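Local coordinates for protein tRNA-splicing endonuclease (Sulfolobus tokodaii, PDB 2CV8) that probably cuts precursor tRNAs at both splice sites to release the intron, giving tRNA halves with 2',3'-cyclic phosphate and 5'-hydroxyl ends, at residues B[86-97]-B[128-136]. Sequence-based numbering, arbitrary orientation.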
ATOM      1  N   ARG B  86       4.137  18.582   1.141  1.00 31.71           N
ATOM      2  CA  ARG B  86       3.746  17.477   2.019  1.00 38.89           C
ATOM      3  C   ARG B  86       4.335  17.625   3.426  1.00 37.17           C
ATOM      4  O   ARG B  86       4.405  16.660   4.197  1.00 38.69           O
ATOM      5  CB  ARG B  86       4.176  16.138   1.412  1.00 32.10           C
ATOM      6  CG  ARG B  86       3.528  15.828   0.066  1.00 37.21           C
ATOM      7  CD  ARG B  86       4.264  14.701  -0.637  1.00 41.49           C
ATOM      8  NE  ARG B  86       4.309  13.494   0.183  1.00 48.40           N
ATOM      9  CZ  ARG B  86       5.391  12.734   0.339  1.00 48.12           C
ATOM     10  NH1 ARG B  86       6.530  13.055  -0.270  1.00 34.08           N
ATOM     11  NH2 ARG B  86       5.336  11.652   1.109  1.00 37.59           N
ATOM     12  N   PHE B  87       4.732  18.847   3.767  1.00 26.37           N
ATOM     13  CA  PHE B  87       5.312  19.109   5.068  1.00 19.52           C
ATOM     14  C   PHE B  87       4.442  18.614   6.217  1.00 16.62           C
ATOM     15  O   PHE B  87       4.953  17.982   7.140  1.00 18.44           O
ATOM     16  CB  PHE B  87       5.581  20.601   5.265  1.00 18.78           C
ATOM     17  CG  PHE B  87       6.249  20.920   6.582  1.00 33.19           C
ATOM     18  CD1 PHE B  87       7.641  20.870   6.708  1.00 26.88           C
ATOM     19  CD2 PHE B  87       5.481  21.196   7.718  1.00 35.53           C
ATOM     20  CE1 PHE B  87       8.255  21.085   7.940  1.00 22.15           C
ATOM     21  CE2 PHE B  87       6.086  21.412   8.963  1.00 31.46           C
ATOM     22  CZ  PHE B  87       7.477  21.355   9.072  1.00 33.91           C
ATOM     23  N   ARG B  88       3.144  18.904   6.172  1.00 22.07           N
ATOM     24  CA  ARG B  88       2.242  18.481   7.237  1.00 23.79           C
ATOM     25  C   ARG B  88       2.246  16.974   7.469  1.00 27.68           C
ATOM     26  O   ARG B  88       2.418  16.520   8.608  1.00 29.86           O
ATOM     27  CB  ARG B  88       0.805  18.936   6.964  1.00 42.85           C
ATOM     28  CG  ARG B  88       0.561  20.419   7.167  1.00 54.27           C
ATOM     29  CD  ARG B  88      -0.912  20.686   7.448  1.00 55.42           C
ATOM     30  NE  ARG B  88      -1.194  22.112   7.562  1.00 66.51           N
ATOM     31  CZ  ARG B  88      -1.294  22.940   6.527  1.00 65.50           C
ATOM     32  NH1 ARG B  88      -1.142  22.479   5.291  1.00 71.21           N
ATOM     33  NH2 ARG B  88      -1.537  24.230   6.728  1.00 69.96           N
ATOM     34  N   ILE B  89       2.069  16.191   6.411  1.00 16.57           N
ATOM     35  CA  ILE B  89       2.037  14.756   6.612  1.00 23.71           C
ATOM     36  C   ILE B  89       3.411  14.212   6.921  1.00 27.66           C
ATOM     37  O   ILE B  89       3.532  13.243   7.683  1.00 26.67           O
ATOM     38  CB  ILE B  89       1.436  14.009   5.403  1.00 24.73           C
ATOM     39  CG1 ILE B  89       2.287  14.216   4.161  1.00 35.00           C
ATOM     40  CG2 ILE B  89       0.038  14.503   5.150  1.00 26.03           C
ATOM     41  CD1 ILE B  89       1.853  13.348   2.999  1.00 55.12           C
ATOM     42  N   LEU B  90       4.445  14.837   6.350  1.00 22.91           N
ATOM     43  CA  LEU B  90       5.823  14.399   6.584  1.00 24.83           C
ATOM     44  C   LEU B  90       6.283  14.667   8.014  1.00 23.50           C
ATOM     45  O   LEU B  90       6.950  13.831   8.625  1.00 30.19           O
ATOM     46  CB  LEU B  90       6.786  15.079   5.610  1.00 11.54           C
ATOM     47  CG  LEU B  90       6.743  14.589   4.158  1.00 16.41           C
ATOM     48  CD1 LEU B  90       7.646  15.444   3.319  1.00  2.42           C
ATOM     49  CD2 LEU B  90       7.143  13.127   4.073  1.00  5.66           C
ATOM     50  N   TYR B  91       5.929  15.829   8.552  1.00 27.38           N
ATOM     51  CA  TYR B  91       6.317  16.146   9.916  1.00 25.99           C
ATOM     52  C   TYR B  91       5.514  15.284  10.893  1.00 25.00           C
ATOM     53  O   TYR B  91       6.014  14.877  11.943  1.00 37.78           O
ATOM     54  CB  TYR B  91       6.092  17.629  10.234  1.00 14.49           C
ATOM     55  CG  TYR B  91       6.440  17.959  11.669  1.00 23.87           C
ATOM     56  CD1 TYR B  91       7.773  18.062  12.082  1.00 22.09           C
ATOM     57  CD2 TYR B  91       5.441  18.070  12.641  1.00 17.63           C
ATOM     58  CE1 TYR B  91       8.101  18.264  13.429  1.00 23.60           C
ATOM     59  CE2 TYR B  91       5.759  18.264  13.981  1.00 26.42           C
ATOM     60  CZ  TYR B  91       7.090  18.362  14.370  1.00 33.83           C
ATOM     61  OH  TYR B  91       7.397  18.554  15.698  1.00 24.62           O
ATOM     62  N   SER B  92       4.266  15.004  10.547  1.00 21.11           N
ATOM     63  CA  SER B  92       3.424  14.185  11.409  1.00 20.25           C
ATOM     64  C   SER B  92       4.019  12.803  11.613  1.00 18.81           C
ATOM     65  O   SER B  92       4.058  12.310  12.743  1.00 14.96           O
ATOM     66  CB  SER B  92       2.008  14.069  10.833  1.00 18.15           C
ATOM     67  OG  SER B  92       1.342  15.322  10.896  1.00 30.39           O
ATOM     68  N   VAL B  93       4.491  12.180  10.533  1.00 21.70           N
ATOM     69  CA  VAL B  93       5.092  10.856  10.662  1.00 29.38           C
ATOM     70  C   VAL B  93       6.483  10.981  11.295  1.00 27.74           C
ATOM     71  O   VAL B  93       6.853  10.176  12.156  1.00 28.78           O
ATOM     72  CB  VAL B  93       5.239  10.118   9.295  1.00 26.39           C
ATOM     73  CG1 VAL B  93       5.788   8.708   9.522  1.00 23.39           C
ATOM     74  CG2 VAL B  93       3.903  10.022   8.587  1.00 16.09           C
ATOM     75  N   TYR B  94       7.254  11.983  10.879  1.00 15.44           N
ATOM     76  CA  TYR B  94       8.583  12.152  11.450  1.00 16.44           C
ATOM     77  C   TYR B  94       8.488  12.215  12.961  1.00 19.33           C
ATOM     78  O   TYR B  94       9.125  11.432  13.675  1.00 18.96           O
ATOM     79  CB  TYR B  94       9.248  13.441  10.978  1.00  6.21           C
ATOM     80  CG  TYR B  94      10.654  13.579  11.526  1.00  2.42           C
ATOM     81  CD1 TYR B  94      11.732  12.988  10.886  1.00  2.42           C
ATOM     82  CD2 TYR B  94      10.887  14.244  12.715  1.00 17.37           C
ATOM     83  CE1 TYR B  94      13.009  13.055  11.416  1.00  2.42           C
ATOM     84  CE2 TYR B  94      12.160  14.313  13.266  1.00 17.94           C
ATOM     85  CZ  TYR B  94      13.217  13.713  12.613  1.00 12.19           C
ATOM     86  OH  TYR B  94      14.461  13.738  13.188  1.00 17.70           O
ATOM     87  N   GLU B  95       7.686  13.166  13.430  1.00 17.90           N
ATOM     88  CA  GLU B  95       7.478  13.399  14.851  1.00 23.40           C
ATOM     89  C   GLU B  95       6.970  12.165  15.591  1.00 26.45           C
ATOM     90  O   GLU B  95       7.553  11.753  16.594  1.00 29.51           O
ATOM     91  CB  GLU B  95       6.489  14.542  15.035  1.00 13.94           C
ATOM     92  CG  GLU B  95       6.222  14.896  16.471  1.00 23.52           C
ATOM     93  CD  GLU B  95       5.101  15.893  16.594  1.00 29.46           C
ATOM     94  OE1 GLU B  95       3.964  15.542  16.197  1.00 37.23           O
ATOM     95  OE2 GLU B  95       5.356  17.020  17.079  1.00 21.16           O
ATOM     96  N   ASP B  96       5.878  11.589  15.094  1.00 29.63           N
ATOM     97  CA  ASP B  96       5.273  10.416  15.706  1.00 20.54           C
ATOM     98  C   ASP B  96       6.286   9.296  15.849  1.00 24.09           C
ATOM     99  O   ASP B  96       6.409   8.685  16.909  1.00 27.11           O
ATOM    100  CB  ASP B  96       4.089   9.950  14.861  1.00 21.54           C
ATOM    101  CG  ASP B  96       3.341   8.759  15.473  1.00 33.91           C
ATOM    102  OD1 ASP B  96       3.551   7.612  15.017  1.00 18.55           O
ATOM    103  OD2 ASP B  96       2.532   8.976  16.404  1.00 30.04           O
ATOM    104  N   LEU B  97       7.021   9.029  14.780  1.00 17.22           N
ATOM    105  CA  LEU B  97       8.008   7.978  14.823  1.00 19.63           C
ATOM    106  C   LEU B  97       9.154   8.346  15.739  1.00 23.93           C
ATOM    107  O   LEU B  97       9.650   7.515  16.505  1.00 21.17           O
ATOM    108  CB  LEU B  97       8.530   7.685  13.420  1.00 22.75           C
ATOM    109  CG  LEU B  97       7.548   6.920  12.526  1.00 27.89           C
ATOM    110  CD1 LEU B  97       8.243   6.497  11.241  1.00 20.18           C
ATOM    111  CD2 LEU B  97       7.035   5.693  13.265  1.00 26.80           C
ATOM    112  N   TYR B 128      13.620   0.376   8.314  1.00 48.65           N
ATOM    113  CA  TYR B 128      12.261   0.213   7.818  1.00 43.92           C
ATOM    114  C   TYR B 128      12.025   1.438   6.954  1.00 37.57           C
ATOM    115  O   TYR B 128      12.365   2.547   7.341  1.00 45.19           O
ATOM    116  CB  TYR B 128      11.244   0.173   8.965  1.00 59.10           C
ATOM    117  CG  TYR B 128      11.388  -1.054   9.822  1.00 79.42           C
ATOM    118  CD1 TYR B 128      12.121  -1.022  11.008  1.00 85.18           C
ATOM    119  CD2 TYR B 128      10.868  -2.275   9.402  1.00 90.93           C
ATOM    120  CE1 TYR B 128      12.340  -2.185  11.753  1.00 93.51           C
ATOM    121  CE2 TYR B 128      11.082  -3.443  10.134  1.00 99.16           C
ATOM    122  CZ  TYR B 128      11.820  -3.392  11.307  1.00105.04           C
ATOM    123  OH  TYR B 128      12.048  -4.546  12.024  1.00111.67           O
ATOM    124  N   LEU B 129      11.467   1.238   5.773  1.00 39.53           N
ATOM    125  CA  LEU B 129      11.197   2.346   4.871  1.00 37.47           C
ATOM    126  C   LEU B 129       9.752   2.782   5.017  1.00 30.59           C
ATOM    127  O   LEU B 129       8.833   1.968   4.936  1.00 39.94           O
ATOM    128  CB  LEU B 129      11.475   1.922   3.433  1.00 23.03           C
ATOM    129  CG  LEU B 129      12.872   2.204   2.885  1.00 30.76           C
ATOM    130  CD1 LEU B 129      13.919   2.144   3.983  1.00 35.05           C
ATOM    131  CD2 LEU B 129      13.164   1.199   1.794  1.00 33.02           C
ATOM    132  N   VAL B 130       9.551   4.073   5.236  1.00  8.01           N
ATOM    133  CA  VAL B 130       8.206   4.590   5.409  1.00  2.73           C
ATOM    134  C   VAL B 130       7.888   5.680   4.405  1.00 12.98           C
ATOM    135  O   VAL B 130       8.734   6.509   4.066  1.00 24.77           O
ATOM    136  CB  VAL B 130       7.987   5.185   6.849  1.00 21.22           C
ATOM    137  CG1 VAL B 130       6.538   5.609   7.028  1.00 17.27           C
ATOM    138  CG2 VAL B 130       8.360   4.169   7.921  1.00  9.73           C
ATOM    139  N   ILE B 131       6.651   5.668   3.931  1.00 28.77           N
ATOM    140  CA  ILE B 131       6.174   6.672   2.999  1.00 27.81           C
ATOM    141  C   ILE B 131       4.952   7.295   3.638  1.00 28.69           C
ATOM    142  O   ILE B 131       3.951   6.613   3.861  1.00 22.29           O
ATOM    143  CB  ILE B 131       5.798   6.045   1.654  1.00 23.30           C
ATOM    144  CG1 ILE B 131       7.075   5.796   0.835  1.00 19.16           C
ATOM    145  CG2 ILE B 131       4.804   6.935   0.931  1.00  2.63           C
ATOM    146  CD1 ILE B 131       6.861   5.011  -0.416  1.00 13.80           C
ATOM    147  N   ALA B 132       5.050   8.585   3.954  1.00 30.12           N
ATOM    148  CA  ALA B 132       3.948   9.302   4.583  1.00 33.07           C
ATOM    149  C   ALA B 132       2.843   9.624   3.580  1.00 38.11           C
ATOM    150  O   ALA B 132       3.111   9.985   2.431  1.00 29.19           O
ATOM    151  CB  ALA B 132       4.461  10.579   5.227  1.00 21.42           C
ATOM    152  N   LEU B 133       1.599   9.495   4.028  1.00 40.55           N
ATOM    153  CA  LEU B 133       0.462   9.757   3.171  1.00 32.31           C
ATOM    154  C   LEU B 133      -0.682  10.452   3.887  1.00 39.34           C
ATOM    155  O   LEU B 133      -0.860  10.319   5.098  1.00 39.20           O
ATOM    156  CB  LEU B 133      -0.037   8.443   2.569  1.00 10.51           C
ATOM    157  CG  LEU B 133      -0.112   8.405   1.049  1.00 22.19           C
ATOM    158  CD1 LEU B 133       1.204   8.896   0.427  1.00 31.67           C
ATOM    159  CD2 LEU B 133      -0.431   6.997   0.617  1.00 20.82           C
ATOM    160  N   ASP B 134      -1.446  11.203   3.106  1.00 48.15           N
ATOM    161  CA  ASP B 134      -2.606  11.930   3.590  1.00 41.34           C
ATOM    162  C   ASP B 134      -3.743  10.931   3.378  1.00 45.09           C
ATOM    163  O   ASP B 134      -4.003  10.492   2.260  1.00 43.03           O
ATOM    164  CB  ASP B 134      -2.741  13.208   2.760  1.00 36.69           C
ATOM    165  CG  ASP B 134      -4.086  13.881   2.906  1.00 45.92           C
ATOM    166  OD1 ASP B 134      -4.805  13.650   3.907  1.00 42.05           O
ATOM    167  OD2 ASP B 134      -4.416  14.670   1.995  1.00 61.58           O
ATOM    168  N   GLU B 135      -4.344  10.491   4.481  1.00 39.23           N
ATOM    169  CA  GLU B 135      -5.404   9.489   4.427  1.00 43.68           C
ATOM    170  C   GLU B 135      -6.389   9.674   3.283  1.00 52.87           C
ATOM    171  O   GLU B 135      -6.868   8.696   2.701  1.00 54.91           O
ATOM    172  CB  GLU B 135      -6.166   9.445   5.754  1.00 35.53           C
ATOM    173  CG  GLU B 135      -6.906  10.731   6.102  1.00 60.13           C
ATOM    174  CD  GLU B 135      -7.608  10.664   7.455  1.00 65.34           C
ATOM    175  OE1 GLU B 135      -8.179  11.694   7.877  1.00 69.02           O
ATOM    176  OE2 GLU B 135      -7.590   9.585   8.090  1.00 67.77           O
ATOM    177  N   ASN B 136      -6.672  10.924   2.939  1.00 37.47           N
ATOM    178  CA  ASN B 136      -7.636  11.207   1.888  1.00 33.87           C
ATOM    179  C   ASN B 136      -7.074  11.229   0.478  1.00 26.82           C
ATOM    180  O   ASN B 136      -7.776  10.883  -0.474  1.00 34.32           O
ATOM    181  CB  ASN B 136      -8.327  12.523   2.212  1.00 52.33           C
ATOM    182  CG  ASN B 136      -8.714  12.609   3.667  1.00 58.42           C
ATOM    183  OD1 ASN B 136      -9.480  11.772   4.164  1.00 38.31           O
ATOM    184  ND2 ASN B 136      -8.169  13.603   4.373  1.00 55.47           N
TER
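Helix-on-sheet packing in the catalytic C-terminal domain brings Ile89, Leu90, Val93 and Leu97 of the helix onto Val130 and Ala132 of strand 128-134. The two axes approach to 7.4 Å, and their N-to-C directions differ by 130°. Ala132 sits at the middle: its CB meets Val93 CG2 at 3.5 Å and Leu90 CD2 at 3.9 Å. Val93 divides its branches, with CG1, anti to the backbone N (chi1 -176°), going to Val130 CG1 at 4.0 Å. One turn on, Leu97 CD1 and Val130 CG2 meet tip to tip. The strand is the central one of the domain's mixed five-stranded sheet, and Phe114 and Val116 of the adjoining strand 114-117 extend the apolar floor under the helix. Toward the helix start, Ile89 lies over the end of the strand, CD1 3.6 Å from Ala132 O, while CG2 touches Asp134 CB at 3.9 Å, the two side chains crossing at about a right angle. Arg86, the N-cap residue, bends at chi3 (57°) to bring NH2 within 3.1 Å of Ala132 O, which takes the hydrogen bond at the edge of the guanidinium, close to its plane. Asp113 OD2 forms a salt bridge with the same NH2 and also accepts from Ala132 N.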